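PDB 3TDG: disulfide isomerase DsbG N-terminal domain-containing protein from Helicobacter pylori, which probably acts as a periplasmic thiol-disulfide oxidoreductase of the DsbG type, with reductase activity, built on a thioredoxin fold. Local coordinates for residues Asn125-Glu130 and Lys246-Ser251; Val38-Lys41 and Lys45-Arg48; Lys168-Leu173 and Ile217-Tyr222. All coordinates share one frame; numbering follows the deposited sequence.

The three contacts follow the elongated chain from its N-terminal region to the thioredoxin-fold domain. Interaction 2 folds helix 33-43 back on the lead-in to strand 48-54, next to the second subunit. Interaction 1 lies where the long helix 98-129 meets helix 235-249, its centre 32 Å from that of interaction 2. Interaction 3 joins helices 169-175 and 211-222, its centre 23 Å from that of interaction 1 and the nearest atoms about 10 Å apart. Interactions 2 and 3 lie on opposite sides of the chain's centre, 48 Å between centres. C159 and C162, a probable redox-active CxxC pair, sit at the start of helix 160-167, just before helix 169-175 of interaction 3.

Interaction 1: Asn125-Glu130 and Lys246-Ser251; sequences NAIFNE and KKIFES
I127 and I248 bring the last turns of two helices, 98-129 and 235-249, close together, their CA atoms 5.9 Å apart. No hydrogen bond spans the two segments. The isoleucine side chains cross at about a right angle. With CG2 of I127 anti to the backbone N, this methyl reaches over I248, 3.9 Å from its CA and 4.1 Å from its CG1. The other branch of I127 runs alongside 246-251 toward S251, placing CD1 3.9 Å from both the carbonyl O of I248 and OG of S251. That hydroxyl is hydrogen-bonded to the backbone N of V253, and I248 also packs on V183. Nearer the surface, the extended E130 side chain crosses K247: OE1 of E130 lies 3.8 Å from CB of K247, while the CD atoms of the two residues are 4.1 Å apart. K247 carries its amine onward, leaving NZ 6.1 Å from OE2 of E130. The junction between the long helix and the thioredoxin-fold domain therefore rests here chiefly on van der Waals packing around I127; E130 and K247 form no salt bridge, and with the E250 carboxylate similarly near E130, any net charge effect is probably small.

Interaction 2: Val38-Lys41 and Lys45-Arg48; sequences VIEK and KKVR
The carboxylate of E40 receives the CB of K46 over one face, with OE2 of E40 3.6 Å from that carbon and CD 4.0 Å from it. A second flat group, the peptide carbonyl of K45, is overlaid on one face by E40, whose CG stands 3.8 Å from the O of K45 and 4.1 Å from its C. E40 CA approaches the same oxygen at 3.4 Å in a CA-H...O contact, with an angle of 136° at the hydrogen. Beyond the oxygen, slightly to the other side of the peptide plane from E40, comes the CG2 methyl of I39, 3.7 Å from K45 O. That methyl also meets CG1 of V47 at 4.0 Å, the two side chains crossing at about a right angle.

E40 and K46 run side by side in the same direction. Each has its CG anti to the backbone N (chi1 -157° for E40 and -178° for K46), which lays the E40 chain, rising from the helix, beside that of K46, rising from the loop. The connecting turn is held by OG1 of T43, hydrogen-bonded to the O of I39 and the N of K45, while the amine of K45 is drawn away to a salt bridge with D68. I39 also packs on I86 of the four-stranded antiparallel sheet and on F94 of the second subunit.

This helix-to-strand turn of the DsbG N-terminal region packs helix 33-43 on the backbone leading into strand 48-54. The union is chiefly van der Waals, without a conventional hydrogen bond, and with NZ of K46 6.4 Å from OE2 of E40, any attraction between these charges would be a longer-range one.

Interaction 3: Lys168-Leu173 and Ile217-Tyr222; sequences KLRDHL and ILEKIY
R170 and E219 form a salt bridge between helices 169-175 and 211-222 of the thioredoxin-fold domain, beside an apolar touch between L169 and L218. R170, extended from CG to NE, reaches across to E219, and its NH1 donates to OE2 of E219 over 3.0 Å, with an N-H...O angle of 150°. The two side chains cross at about a right angle and their planar groups are turned 54° apart, so the bond is not the flat, two-pronged pairing of arginine with carboxylate. Alongside it, the leucines meet through methyls, CD2 of L169 lying 4.3 Å from CD1 of L218. The helix backbones themselves stay well separated, at 10.4 Å between the CA atoms of L169 and E219.

In the next shell, E212 of helix 211-222 takes NE of R170 in another salt bridge; two acidic side chains of the same helix thus grip one guanidinium at NE and NH1, which should restrict its rotation. L169 also packs on I215, and on L139 and V178 of the mixed sheet, while L218 rests on I137. At the bridge, NH1 meets OE2 of E219 on the syn side, 20° out of the carboxylate plane.

Interaction 1: Asn125-Glu130 and Lys246-Ser251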
loop_
_atom_site.group_PDB
_atom_site.type_symbol
_atom_site.label_atom_id
_atom_site.label_comp_id
_atom_site.label_asym_id
_atom_site.label_seq_id
_atom_site.Cartn_x
_atom_site.Cartn_y
_atom_site.Cartn_z
ATOM N N ASN A 125 -3.062 -21.369 -1.844
ATOM C CA ASN A 125 -2.014 -22.358 -1.618
ATOM C C ASN A 125 -1.203 -22.095 -0.361
ATOM O O ASN A 125 -0.931 -23.023 0.391
ATOM C CB ASN A 125 -1.062 -22.422 -2.802
ATOM C CG ASN A 125 -1.684 -23.049 -4.004
ATOM O OD1 ASN A 125 -2.822 -23.500 -3.969
ATOM N ND2 ASN A 125 -0.933 -23.089 -5.096
ATOM N N ALA A 126 -0.816 -20.843 -0.131
ATOM C CA ALA A 126 -0.072 -20.491 1.077
ATOM C C ALA A 126 -0.909 -20.654 2.356
ATOM O O ALA A 126 -0.398 -21.113 3.386
ATOM C CB ALA A 126 0.474 -19.099 0.987
ATOM N N ILE A 127 -2.186 -20.265 2.295
ATOM C CA ILE A 127 -3.092 -20.505 3.423
ATOM C C ILE A 127 -3.133 -21.989 3.781
ATOM O O ILE A 127 -2.909 -22.343 4.932
ATOM C CB ILE A 127 -4.513 -19.938 3.190
ATOM C CG1 ILE A 127 -4.467 -18.410 3.295
ATOM C CG2 ILE A 127 -5.516 -20.538 4.218
ATOM C CD1 ILE A 127 -5.681 -17.721 2.698
ATOM N N PHE A 128 -3.378 -22.844 2.797
ATOM C CA PHE A 128 -3.472 -24.271 3.043
ATOM C C PHE A 128 -2.165 -24.970 3.431
ATOM O O PHE A 128 -2.199 -25.987 4.133
ATOM C CB PHE A 128 -4.168 -24.969 1.884
ATOM C CG PHE A 128 -5.602 -24.579 1.762
ATOM C CD1 PHE A 128 -6.517 -24.970 2.737
ATOM C CD2 PHE A 128 -6.035 -23.768 0.716
ATOM C CE1 PHE A 128 -7.848 -24.586 2.667
ATOM C CE2 PHE A 128 -7.367 -23.371 0.634
ATOM C CZ PHE A 128 -8.275 -23.783 1.612
ATOM N N ASN A 129 -1.034 -24.422 2.977
ATOM C CA ASN A 129 0.290 -24.938 3.333
ATOM C C ASN A 129 0.705 -24.541 4.732
ATOM O O ASN A 129 1.564 -25.170 5.321
ATOM C CB ASN A 129 1.356 -24.458 2.334
ATOM C CG ASN A 129 1.181 -25.071 0.963
ATOM O OD1 ASN A 129 0.721 -26.214 0.826
ATOM N ND2 ASN A 129 1.535 -24.313 -0.069
ATOM N N GLU A 130 0.098 -23.484 5.254
ATOM C CA GLU A 130 0.411 -22.980 6.584
ATOM C C GLU A 130 -0.400 -23.657 7.717
ATOM O O GLU A 130 -0.094 -23.465 8.902
ATOM C CB GLU A 130 0.224 -21.465 6.571
ATOM C CG GLU A 130 0.086 -20.737 7.908
ATOM C CD GLU A 130 -0.287 -19.260 7.710
ATOM O OE1 GLU A 130 -1.439 -18.960 7.288
ATOM O OE2 GLU A 130 0.576 -18.390 7.960
ATOM N N LYS A 246 -8.008 -18.420 12.888
ATOM C CA LYS A 246 -7.623 -17.006 12.717
ATOM C C LYS A 246 -6.793 -16.768 11.464
ATOM O O LYS A 246 -7.008 -15.774 10.768
ATOM C CB LYS A 246 -6.825 -16.496 13.920
ATOM C CG LYS A 246 -7.659 -15.857 15.027
ATOM C CD LYS A 246 -6.811 -14.927 15.917
ATOM C CE LYS A 246 -6.122 -13.842 15.089
ATOM N NZ LYS A 246 -5.800 -12.632 15.915
ATOM N N LYS A 247 -5.868 -17.687 11.183
ATOM C CA LYS A 247 -4.892 -17.549 10.092
ATOM C C LYS A 247 -5.467 -17.896 8.719
ATOM O O LYS A 247 -5.024 -17.362 7.683
ATOM C CB LYS A 247 -3.658 -18.421 10.363
ATOM C CG LYS A 247 -2.616 -17.792 11.307
ATOM C CD LYS A 247 -1.466 -18.770 11.617
ATOM C CE LYS A 247 -0.393 -18.128 12.493
ATOM N NZ LYS A 247 -0.761 -18.226 13.937
ATOM N N ILE A 248 -6.423 -18.821 8.708
ATOM C CA ILE A 248 -7.174 -19.117 7.494
ATOM C C ILE A 248 -7.961 -17.878 7.051
ATOM O O ILE A 248 -7.941 -17.540 5.880
ATOM C CB ILE A 248 -8.112 -20.315 7.681
ATOM C CG1 ILE A 248 -7.303 -21.604 7.801
ATOM C CG2 ILE A 248 -9.079 -20.442 6.498
ATOM C CD1 ILE A 248 -8.038 -22.705 8.564
ATOM N N PHE A 249 -8.609 -17.193 7.989
ATOM C CA PHE A 249 -9.537 -16.106 7.657
ATOM C C PHE A 249 -8.933 -14.697 7.728
ATOM O O PHE A 249 -9.595 -13.722 7.381
ATOM C CB PHE A 249 -10.808 -16.185 8.528
ATOM C CG PHE A 249 -11.652 -17.402 8.249
ATOM C CD1 PHE A 249 -12.561 -17.411 7.188
ATOM C CD2 PHE A 249 -11.523 -18.546 9.027
ATOM C CE1 PHE A 249 -13.332 -18.549 6.927
ATOM C CE2 PHE A 249 -12.281 -19.696 8.765
ATOM C CZ PHE A 249 -13.183 -19.701 7.716
ATOM N N GLU A 250 -7.679 -14.609 8.158
ATOM C CA GLU A 250 -6.967 -13.344 8.368
ATOM C C GLU A 250 -6.939 -12.382 7.180
ATOM O O GLU A 250 -7.236 -11.213 7.332
ATOM C CB GLU A 250 -5.522 -13.661 8.734
ATOM C CG GLU A 250 -4.924 -12.717 9.715
ATOM C CD GLU A 250 -3.775 -13.359 10.458
ATOM O OE1 GLU A 250 -2.870 -13.923 9.793
ATOM O OE2 GLU A 250 -3.799 -13.313 11.710
ATOM N N SER A 251 -6.556 -12.878 6.010
ATOM C CA SER A 251 -6.294 -12.027 4.847
ATOM C C SER A 251 -7.579 -11.579 4.164
ATOM O O SER A 251 -7.605 -10.569 3.455
ATOM C CB SER A 251 -5.455 -12.793 3.844
ATOM O OG SER A 251 -6.170 -13.940 3.409
#

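Interaction 2: Val38-Lys41 and Lys45-Arg48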
loop_
_atom_site.group_PDB
_atom_site.type_symbol
_atom_site.label_atom_id
_atom_site.label_comp_id
_atom_site.label_asym_id
_atom_site.label_seq_id
_atom_site.Cartn_x
_atom_site.Cartn_y
_atom_site.Cartn_z
ATOM N N VAL A 38 18.368 -11.906 -23.459
ATOM C CA VAL A 38 18.713 -10.651 -22.863
ATOM C C VAL A 38 18.141 -10.558 -21.455
ATOM O O VAL A 38 18.791 -10.109 -20.560
ATOM C CB VAL A 38 18.261 -9.487 -23.711
ATOM C CG1 VAL A 38 18.512 -8.234 -23.016
ATOM C CG2 VAL A 38 18.959 -9.492 -25.011
ATOM N N ILE A 39 16.929 -11.017 -21.267
ATOM C CA ILE A 39 16.336 -10.972 -19.967
ATOM C C ILE A 39 16.999 -11.958 -19.037
ATOM O O ILE A 39 17.293 -11.638 -17.925
ATOM C CB ILE A 39 14.840 -11.213 -20.015
ATOM C CG1 ILE A 39 14.140 -9.981 -20.537
ATOM C CG2 ILE A 39 14.305 -11.481 -18.660
ATOM C CD1 ILE A 39 12.789 -10.240 -21.050
ATOM N N GLU A 40 17.237 -13.162 -19.511
ATOM C CA GLU A 40 17.867 -14.157 -18.686
ATOM C C GLU A 40 19.187 -13.719 -18.076
ATOM O O GLU A 40 19.394 -13.917 -16.930
ATOM C CB GLU A 40 18.036 -15.454 -19.430
ATOM C CG GLU A 40 18.155 -16.582 -18.494
ATOM C CD GLU A 40 18.307 -17.904 -19.152
ATOM O OE1 GLU A 40 18.691 -17.967 -20.311
ATOM O OE2 GLU A 40 18.044 -18.883 -18.485
ATOM N N LYS A 41 20.056 -13.112 -18.859
ATOM C CA LYS A 41 21.391 -12.720 -18.384
ATOM C C LYS A 41 21.341 -11.731 -17.228
ATOM O O LYS A 41 22.178 -11.793 -16.322
ATOM C CB LYS A 41 22.220 -12.050 -19.485
ATOM C CG LYS A 41 22.338 -12.808 -20.765
ATOM C CD LYS A 41 22.928 -11.873 -21.857
ATOM C CE LYS A 41 24.363 -12.250 -22.209
ATOM N NZ LYS A 41 24.421 -13.673 -22.704
ATOM N N LYS A 45 16.012 -15.015 -14.988
ATOM C CA LYS A 45 14.690 -15.580 -15.250
ATOM C C LYS A 45 14.568 -15.872 -16.735
ATOM O O LYS A 45 14.776 -14.982 -17.575
ATOM C CB LYS A 45 13.580 -14.622 -14.820
ATOM C CG LYS A 45 13.368 -14.539 -13.333
ATOM C CD LYS A 45 12.367 -13.449 -13.013
ATOM C CE LYS A 45 12.220 -13.278 -11.519
ATOM N NZ LYS A 45 10.823 -13.018 -11.124
ATOM N N LYS A 46 14.252 -17.121 -17.056
ATOM C CA LYS A 46 13.963 -17.511 -18.432
ATOM C C LYS A 46 12.458 -17.382 -18.670
ATOM O O LYS A 46 11.684 -18.218 -18.194
ATOM C CB LYS A 46 14.425 -18.948 -18.711
ATOM C CG LYS A 46 14.199 -19.392 -20.163
ATOM C CD LYS A 46 14.377 -20.889 -20.318
ATOM C CE LYS A 46 14.385 -21.279 -21.775
ATOM N NZ LYS A 46 14.242 -22.767 -21.861
ATOM N N VAL A 47 12.062 -16.331 -19.392
ATOM C CA VAL A 47 10.637 -16.016 -19.616
ATOM C C VAL A 47 10.080 -16.849 -20.761
ATOM O O VAL A 47 10.816 -17.261 -21.653
ATOM C CB VAL A 47 10.391 -14.494 -19.915
ATOM C CG1 VAL A 47 10.905 -13.620 -18.781
ATOM C CG2 VAL A 47 11.011 -14.071 -21.247
ATOM N N ARG A 48 8.777 -17.087 -20.736
ATOM C CA ARG A 48 8.107 -17.751 -21.841
ATOM C C ARG A 48 7.302 -16.718 -22.621
ATOM O O ARG A 48 6.553 -15.956 -22.024
ATOM C CB ARG A 48 7.190 -18.850 -21.289
ATOM C CG ARG A 48 6.634 -19.790 -22.353
ATOM C CD ARG A 48 6.065 -21.066 -21.716
ATOM N NE ARG A 48 4.991 -20.757 -20.769
ATOM C CZ ARG A 48 3.702 -20.631 -21.090
ATOM N NH1 ARG A 48 3.288 -20.799 -22.347
ATOM N NH2 ARG A 48 2.815 -20.334 -20.146
#

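Interaction 3: Lys168-Leu173 and Ile217-Tyr222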
loop_
_atom_site.group_PDB
_atom_site.type_symbol
_atom_site.label_atom_id
_atom_site.label_comp_id
_atom_site.label_asym_id
_atom_site.label_seq_id
_atom_site.Cartn_x
_atom_site.Cartn_y
_atom_site.Cartn_z
ATOM N N LYS A 168 -22.593 -34.401 1.065
ATOM C CA LYS A 168 -22.030 -34.648 -0.263
ATOM C C LYS A 168 -20.634 -35.258 -0.225
ATOM O O LYS A 168 -20.040 -35.523 -1.284
ATOM C CB LYS A 168 -21.986 -33.344 -1.064
ATOM C CG LYS A 168 -23.298 -32.570 -1.034
ATOM C CD LYS A 168 -23.274 -31.368 -1.940
ATOM C CE LYS A 168 -24.624 -30.650 -1.889
ATOM N NZ LYS A 168 -24.654 -29.459 -2.781
ATOM N N LEU A 169 -20.107 -35.481 0.980
ATOM C CA LEU A 169 -18.713 -35.915 1.137
ATOM C C LEU A 169 -18.397 -37.252 0.451
ATOM O O LEU A 169 -17.412 -37.338 -0.271
ATOM C CB LEU A 169 -18.293 -35.934 2.619
ATOM C CG LEU A 169 -16.842 -36.295 2.947
ATOM C CD1 LEU A 169 -15.859 -35.338 2.272
ATOM C CD2 LEU A 169 -16.644 -36.330 4.471
ATOM N N ARG A 170 -19.228 -38.274 0.676
ATOM C CA ARG A 170 -19.056 -39.588 0.013
ATOM C C ARG A 170 -19.094 -39.509 -1.518
ATOM O O ARG A 170 -18.413 -40.294 -2.189
ATOM C CB ARG A 170 -20.078 -40.618 0.515
ATOM C CG ARG A 170 -19.748 -41.194 1.874
ATOM C CD ARG A 170 -20.825 -42.146 2.352
ATOM N NE ARG A 170 -20.688 -42.474 3.774
ATOM C CZ ARG A 170 -21.276 -41.807 4.765
ATOM N NH1 ARG A 170 -22.048 -40.750 4.515
ATOM N NH2 ARG A 170 -21.094 -42.193 6.022
ATOM N N ASP A 171 -19.873 -38.566 -2.065
ATOM C CA ASP A 171 -19.888 -38.336 -3.526
ATOM C C ASP A 171 -18.631 -37.649 -4.007
ATOM O O ASP A 171 -18.096 -38.015 -5.057
ATOM C CB ASP A 171 -21.114 -37.534 -3.973
ATOM C CG ASP A 171 -22.390 -38.333 -3.907
ATOM O OD1 ASP A 171 -22.349 -39.544 -3.599
ATOM O OD2 ASP A 171 -23.454 -37.743 -4.150
ATOM N N HIS A 172 -18.158 -36.654 -3.247
ATOM C CA HIS A 172 -16.883 -35.983 -3.545
ATOM C C HIS A 172 -15.721 -36.972 -3.593
ATOM O O HIS A 172 -14.752 -36.757 -4.326
ATOM C CB HIS A 172 -16.548 -34.919 -2.496
ATOM C CG HIS A 172 -17.317 -33.642 -2.637
ATOM N ND1 HIS A 172 -17.122 -32.763 -3.681
ATOM C CD2 HIS A 172 -18.244 -33.071 -1.833
ATOM C CE1 HIS A 172 -17.914 -31.717 -3.526
ATOM N NE2 HIS A 172 -18.607 -31.880 -2.414
ATOM N N LEU A 173 -15.814 -38.032 -2.788
ATOM C CA LEU A 173 -14.726 -39.006 -2.657
ATOM C C LEU A 173 -14.558 -39.818 -3.931
ATOM O O LEU A 173 -13.436 -40.052 -4.368
ATOM C CB LEU A 173 -14.903 -39.897 -1.424
ATOM C CG LEU A 173 -14.630 -39.134 -0.116
ATOM C CD1 LEU A 173 -14.961 -39.947 1.147
ATOM C CD2 LEU A 173 -13.201 -38.584 -0.059
ATOM N N ILE A 217 -17.563 -39.989 12.622
ATOM C CA ILE A 217 -17.175 -39.039 13.656
ATOM C C ILE A 217 -17.662 -37.642 13.272
ATOM O O ILE A 217 -18.243 -36.947 14.090
ATOM C CB ILE A 217 -15.630 -39.053 13.904
ATOM C CG1 ILE A 217 -15.247 -40.316 14.682
ATOM C CG2 ILE A 217 -15.174 -37.791 14.633
ATOM C CD1 ILE A 217 -13.780 -40.715 14.527
ATOM N N LEU A 218 -17.440 -37.251 12.023
ATOM C CA LEU A 218 -17.848 -35.918 11.554
ATOM C C LEU A 218 -19.375 -35.729 11.634
ATOM O O LEU A 218 -19.861 -34.748 12.188
ATOM C CB LEU A 218 -17.314 -35.668 10.134
ATOM C CG LEU A 218 -15.796 -35.448 9.996
ATOM C CD1 LEU A 218 -15.358 -35.532 8.539
ATOM C CD2 LEU A 218 -15.347 -34.112 10.623
ATOM N N GLU A 219 -20.116 -36.697 11.100
ATOM C CA GLU A 219 -21.587 -36.689 11.148
ATOM C C GLU A 219 -22.094 -36.662 12.576
ATOM O O GLU A 219 -22.967 -35.858 12.923
ATOM C CB GLU A 219 -22.148 -37.887 10.371
ATOM C CG GLU A 219 -21.784 -37.828 8.896
ATOM C CD GLU A 219 -22.245 -39.044 8.103
ATOM O OE1 GLU A 219 -22.479 -40.116 8.702
ATOM O OE2 GLU A 219 -22.355 -38.926 6.863
ATOM N N LYS A 220 -21.507 -37.497 13.431
ATOM C CA LYS A 220 -21.882 -37.510 14.847
ATOM C C LYS A 220 -21.777 -36.085 15.420
ATOM O O LYS A 220 -22.743 -35.576 16.012
ATOM C CB LYS A 220 -21.019 -38.520 15.640
ATOM C CG LYS A 220 -21.301 -38.564 17.165
ATOM C CD LYS A 220 -20.369 -39.538 17.924
ATOM C CE LYS A 220 -19.001 -38.904 18.233
ATOM N NZ LYS A 220 -18.025 -39.882 18.822
ATOM N N ILE A 221 -20.633 -35.424 15.223
ATOM C CA ILE A 221 -20.387 -34.124 15.880
ATOM C C ILE A 221 -21.058 -32.937 15.165
ATOM O O ILE A 221 -21.471 -31.965 15.818
ATOM C CB ILE A 221 -18.851 -33.876 16.144
ATOM C CG1 ILE A 221 -18.322 -34.902 17.156
ATOM C CG2 ILE A 221 -18.594 -32.453 16.647
ATOM C CD1 ILE A 221 -16.805 -35.032 17.218
ATOM N N TYR A 222 -21.185 -33.029 13.838
ATOM C CA TYR A 222 -21.865 -31.998 13.053
ATOM C C TYR A 222 -23.385 -31.962 13.327
ATOM O O TYR A 222 -24.028 -30.919 13.183
ATOM C CB TYR A 222 -21.602 -32.185 11.557
ATOM C CG TYR A 222 -20.415 -31.404 11.011
ATOM C CD1 TYR A 222 -20.599 -30.434 10.029
ATOM C CD2 TYR A 222 -19.109 -31.635 11.477
ATOM C CE1 TYR A 222 -19.526 -29.709 9.506
ATOM C CE2 TYR A 222 -18.013 -30.904 10.958
ATOM C CZ TYR A 222 -18.248 -29.946 9.970
ATOM O OH TYR A 222 -17.222 -29.207 9.458
#